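Local coordinates for transcriptional regulator ComR (Streptococcus vestibularis F0396, PDB 6HU8), which probably binds DNA as a competence regulator of the RNPP family, whose members pair a helix-turn-helix domain with a peptide-sensing TPR domain, at residues 223-237 with 249-261. Residues are numbered along the deposited sequence; the frame is centred on the assembly and turned at random.
Sequences FKDFLTVIDKLLAVI and VYILEAKYELIHN
Salt bridges to Glu293 and Asp297 and a hydrogen bond with Tyr271 OH hold Lys255 NZ, and the end of this lysine side chain leads away from 223-237, whereas the next residue, Tyr256, lies against Phe226. The contact is mostly hydrophobic and aromatic, with the Glu253 carboxylate and Tyr250 OH at its flank. The planes of the Phe226 and Tyr256 rings are only 8° apart, but the rings are offset and cover each other just at their rims, Phe226 CD1 lying over that of Tyr256. Phe226 CE1 reaches past the ring to Tyr256 CB at 3.3 Å. Phe223 CD1 meets the edge of the same tyrosine, 3.6 Å from Tyr256 CD1, while Leu227 CD2 approaches obliquely. Farther along, Phe223 and His260 form an offset stack with centroids 4.2 Å apart. Each ring also receives the other residue's CB over its face, a reciprocal pair of CH-pi contacts.

The frame is an antiparallel helical hairpin, as expected of a TPR-type domain: the axes of 226-237 and 249-261 approach to 10.4 Å at 168°. Toward the other end aliphatic side chains dominate, and Val249 sits as a knob in a hole formed by Ile230, Leu233, Leu234 and Ile237; its CG1, anti to the backbone N (chi1 178°), lies 3.7 Å from Leu234 CD2, and its CG2 is equally close to Ile237 CD1. Leu234 CD1 touches Tyr250 OH at 3.5 Å. Glu253, extended along the flank, brings OE2 to 3.4 Å from Ile230 CG2. Behind this layer, helix 200-219 packs on Phe226 and Leu233 through Ile218, Phe207 and Leu210.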
# COMPACT_ATOMS: atom_id res chain seq x y z
N PHE A 223 11.92 -15.19 11.16
CA PHE A 223 13.01 -14.30 11.56
C PHE A 223 14.13 -14.17 10.52
O PHE A 223 15.02 -13.32 10.66
CB PHE A 223 13.59 -14.75 12.90
CG PHE A 223 12.70 -14.42 14.07
CD1 PHE A 223 12.50 -13.11 14.45
CD2 PHE A 223 12.04 -15.41 14.77
CE1 PHE A 223 11.68 -12.79 15.51
CE2 PHE A 223 11.22 -15.11 15.83
CZ PHE A 223 11.05 -13.79 16.20
N LYS A 224 14.07 -14.99 9.46
CA LYS A 224 15.07 -14.89 8.40
C LYS A 224 15.02 -13.50 7.76
O LYS A 224 13.94 -12.97 7.50
CB LYS A 224 14.87 -15.97 7.34
CG LYS A 224 13.55 -15.88 6.56
CD LYS A 224 13.70 -16.41 5.14
CE LYS A 224 12.35 -16.74 4.51
NZ LYS A 224 11.71 -17.91 5.19
N ASP A 225 16.20 -12.91 7.54
CA ASP A 225 16.35 -11.58 6.95
C ASP A 225 15.78 -10.42 7.80
O ASP A 225 15.59 -9.32 7.27
CB ASP A 225 15.71 -11.52 5.56
CG ASP A 225 16.41 -12.42 4.55
OD1 ASP A 225 17.43 -11.98 3.98
OD2 ASP A 225 15.93 -13.56 4.35
N PHE A 226 15.52 -10.66 9.09
CA PHE A 226 14.90 -9.61 9.91
C PHE A 226 15.76 -8.35 9.94
O PHE A 226 15.24 -7.24 9.81
CB PHE A 226 14.62 -10.08 11.35
CG PHE A 226 13.86 -9.07 12.18
CD1 PHE A 226 14.53 -8.08 12.89
CD2 PHE A 226 12.47 -9.11 12.25
CE1 PHE A 226 13.83 -7.14 13.64
CE2 PHE A 226 11.77 -8.18 12.99
CZ PHE A 226 12.45 -7.19 13.69
N LEU A 227 17.07 -8.50 10.11
CA LEU A 227 17.95 -7.34 10.18
C LEU A 227 18.10 -6.70 8.81
O LEU A 227 18.44 -5.53 8.70
CB LEU A 227 19.31 -7.72 10.75
CG LEU A 227 19.31 -8.21 12.20
CD1 LEU A 227 20.73 -8.60 12.64
CD2 LEU A 227 18.73 -7.15 13.12
N THR A 228 17.82 -7.46 7.76
CA THR A 228 17.82 -6.88 6.42
C THR A 228 16.62 -5.94 6.28
O THR A 228 16.71 -4.88 5.64
CB THR A 228 17.80 -7.97 5.33
OG1 THR A 228 19.01 -8.72 5.42
CG2 THR A 228 17.72 -7.34 3.95
N VAL A 229 15.51 -6.30 6.91
CA VAL A 229 14.36 -5.40 6.96
C VAL A 229 14.68 -4.16 7.78
O VAL A 229 14.33 -3.04 7.38
CB VAL A 229 13.11 -6.09 7.54
CG1 VAL A 229 11.96 -5.10 7.62
CG2 VAL A 229 12.72 -7.30 6.69
N ILE A 230 15.35 -4.33 8.92
CA ILE A 230 15.75 -3.16 9.72
C ILE A 230 16.63 -2.24 8.89
O ILE A 230 16.47 -1.01 8.92
CB ILE A 230 16.51 -3.58 11.01
CG1 ILE A 230 15.61 -4.44 11.91
CG2 ILE A 230 17.07 -2.34 11.75
CD1 ILE A 230 14.37 -3.69 12.42
N ASP A 231 17.56 -2.83 8.16
CA ASP A 231 18.51 -2.08 7.34
C ASP A 231 17.81 -1.24 6.27
O ASP A 231 18.19 -0.09 5.99
CB ASP A 231 19.51 -3.04 6.71
CG ASP A 231 20.59 -3.49 7.68
OD1 ASP A 231 20.87 -2.74 8.64
OD2 ASP A 231 21.17 -4.58 7.50
N LYS A 232 16.78 -1.82 5.67
CA LYS A 232 16.05 -1.13 4.62
C LYS A 232 15.28 0.04 5.23
O LYS A 232 15.26 1.14 4.68
CB LYS A 232 15.10 -2.08 3.88
CG LYS A 232 14.56 -1.49 2.56
CD LYS A 232 15.54 -1.67 1.43
CE LYS A 232 14.97 -1.21 0.08
NZ LYS A 232 15.37 -2.13 -1.01
N LEU A 233 14.65 -0.22 6.38
CA LEU A 233 13.93 0.83 7.09
C LEU A 233 14.82 2.05 7.38
O LEU A 233 14.41 3.20 7.18
CB LEU A 233 13.36 0.28 8.40
CG LEU A 233 12.09 -0.55 8.29
CD1 LEU A 233 12.03 -1.42 9.52
CD2 LEU A 233 10.89 0.37 8.22
N LEU A 234 16.03 1.78 7.85
CA LEU A 234 16.98 2.85 8.16
C LEU A 234 17.44 3.53 6.87
O LEU A 234 17.65 4.75 6.84
CB LEU A 234 18.18 2.30 8.95
CG LEU A 234 17.90 1.79 10.37
CD1 LEU A 234 19.18 1.34 11.05
CD2 LEU A 234 17.22 2.87 11.20
N ALA A 235 17.60 2.76 5.80
CA ALA A 235 17.96 3.33 4.50
C ALA A 235 16.89 4.28 3.96
O ALA A 235 17.21 5.33 3.38
CB ALA A 235 18.23 2.23 3.48
N VAL A 236 15.62 3.93 4.14
CA VAL A 236 14.54 4.83 3.71
C VAL A 236 14.53 6.11 4.54
O VAL A 236 14.43 7.21 4.00
CB VAL A 236 13.17 4.17 3.79
CG1 VAL A 236 12.07 5.18 3.48
CG2 VAL A 236 13.09 2.98 2.83
N ILE A 237 14.66 5.96 5.86
CA ILE A 237 14.74 7.11 6.76
C ILE A 237 15.89 8.04 6.35
O ILE A 237 15.73 9.26 6.30
CB ILE A 237 14.91 6.68 8.23
CG1 ILE A 237 13.59 6.12 8.78
CG2 ILE A 237 15.41 7.85 9.09
CD1 ILE A 237 13.72 5.39 10.10
N VAL A 249 11.72 2.05 14.62
CA VAL A 249 12.61 1.06 14.00
C VAL A 249 13.50 0.40 15.04
O VAL A 249 13.63 -0.83 15.08
CB VAL A 249 13.46 1.71 12.89
CG1 VAL A 249 14.41 0.69 12.29
CG2 VAL A 249 12.55 2.29 11.79
N TYR A 250 14.12 1.21 15.89
CA TYR A 250 14.98 0.65 16.94
C TYR A 250 14.20 -0.12 18.01
O TYR A 250 14.74 -1.03 18.66
CB TYR A 250 15.82 1.76 17.56
CG TYR A 250 16.91 2.18 16.60
CD1 TYR A 250 17.95 1.32 16.31
CD2 TYR A 250 16.87 3.41 15.97
CE1 TYR A 250 18.94 1.67 15.42
CE2 TYR A 250 17.85 3.76 15.06
CZ TYR A 250 18.89 2.89 14.80
OH TYR A 250 19.87 3.24 13.91
N ILE A 251 12.93 0.21 18.20
CA ILE A 251 12.09 -0.56 19.12
C ILE A 251 11.90 -1.98 18.59
O ILE A 251 12.04 -2.95 19.34
CB ILE A 251 10.71 0.11 19.34
CG1 ILE A 251 10.84 1.38 20.19
CG2 ILE A 251 9.71 -0.86 19.99
CD1 ILE A 251 9.52 2.18 20.32
N LEU A 252 11.59 -2.11 17.30
CA LEU A 252 11.48 -3.43 16.65
C LEU A 252 12.78 -4.22 16.72
O LEU A 252 12.75 -5.42 17.00
CB LEU A 252 11.04 -3.31 15.19
CG LEU A 252 9.58 -2.98 14.90
CD1 LEU A 252 9.42 -2.43 13.47
CD2 LEU A 252 8.72 -4.24 15.08
N GLU A 253 13.91 -3.57 16.46
CA GLU A 253 15.19 -4.27 16.56
C GLU A 253 15.45 -4.74 18.01
O GLU A 253 16.04 -5.82 18.24
CB GLU A 253 16.36 -3.39 16.08
CG GLU A 253 17.64 -4.20 15.90
CD GLU A 253 18.80 -3.42 15.32
OE1 GLU A 253 19.93 -3.94 15.35
OE2 GLU A 253 18.59 -2.29 14.83
N ALA A 254 15.01 -3.95 18.98
CA ALA A 254 15.11 -4.34 20.38
C ALA A 254 14.27 -5.58 20.69
O ALA A 254 14.73 -6.49 21.40
CB ALA A 254 14.70 -3.18 21.28
N LYS A 255 13.04 -5.61 20.17
CA LYS A 255 12.12 -6.72 20.41
C LYS A 255 12.65 -8.00 19.77
O LYS A 255 12.51 -9.10 20.34
CB LYS A 255 10.72 -6.38 19.89
CG LYS A 255 9.86 -5.65 20.93
CD LYS A 255 8.90 -4.67 20.30
CE LYS A 255 7.57 -4.63 21.05
NZ LYS A 255 7.66 -4.36 22.50
N TYR A 256 13.25 -7.87 18.60
CA TYR A 256 13.93 -8.98 17.94
C TYR A 256 15.07 -9.57 18.79
O TYR A 256 15.14 -10.80 19.01
CB TYR A 256 14.47 -8.51 16.58
CG TYR A 256 15.42 -9.49 15.94
CD1 TYR A 256 14.95 -10.65 15.33
CD2 TYR A 256 16.79 -9.27 15.97
CE1 TYR A 256 15.83 -11.56 14.75
CE2 TYR A 256 17.67 -10.17 15.41
CZ TYR A 256 17.18 -11.31 14.80
OH TYR A 256 18.07 -12.20 14.24
N GLU A 257 15.97 -8.70 19.26
CA GLU A 257 17.08 -9.12 20.12
C GLU A 257 16.59 -9.80 21.39
O GLU A 257 17.12 -10.83 21.80
CB GLU A 257 17.99 -7.93 20.47
CG GLU A 257 18.78 -7.40 19.31
CD GLU A 257 19.85 -8.38 18.80
OE1 GLU A 257 20.38 -8.14 17.69
OE2 GLU A 257 20.16 -9.37 19.52
N LEU A 258 15.57 -9.22 22.02
CA LEU A 258 14.92 -9.80 23.19
C LEU A 258 14.31 -11.18 22.90
O LEU A 258 14.65 -12.17 23.55
CB LEU A 258 13.81 -8.89 23.68
CG LEU A 258 13.86 -8.18 25.02
CD1 LEU A 258 12.43 -7.83 25.38
CD2 LEU A 258 14.51 -9.03 26.09
N ILE A 259 13.37 -11.21 21.97
CA ILE A 259 12.57 -12.41 21.74
C ILE A 259 13.35 -13.49 21.02
O ILE A 259 13.29 -14.67 21.39
CB ILE A 259 11.30 -12.10 20.91
CG1 ILE A 259 10.38 -11.15 21.68
CG2 ILE A 259 10.57 -13.40 20.54
CD1 ILE A 259 9.10 -10.82 20.93
N HIS A 260 14.07 -13.11 19.97
CA HIS A 260 14.74 -14.13 19.19
C HIS A 260 16.12 -14.52 19.73
O HIS A 260 16.49 -15.70 19.70
CB HIS A 260 14.86 -13.70 17.73
CG HIS A 260 15.33 -14.79 16.84
ND1 HIS A 260 14.63 -15.96 16.65
CD2 HIS A 260 16.45 -14.90 16.07
CE1 HIS A 260 15.28 -16.74 15.82
NE2 HIS A 260 16.39 -16.13 15.45
N ASN A 261 16.90 -13.57 20.21
CA ASN A 261 18.23 -13.92 20.66
C ASN A 261 18.37 -13.98 22.18
O ASN A 261 19.41 -14.37 22.69
CB ASN A 261 19.26 -12.96 20.08
CG ASN A 261 19.45 -13.14 18.60
OD1 ASN A 261 19.36 -14.25 18.07
ND2 ASN A 261 19.70 -12.06 17.91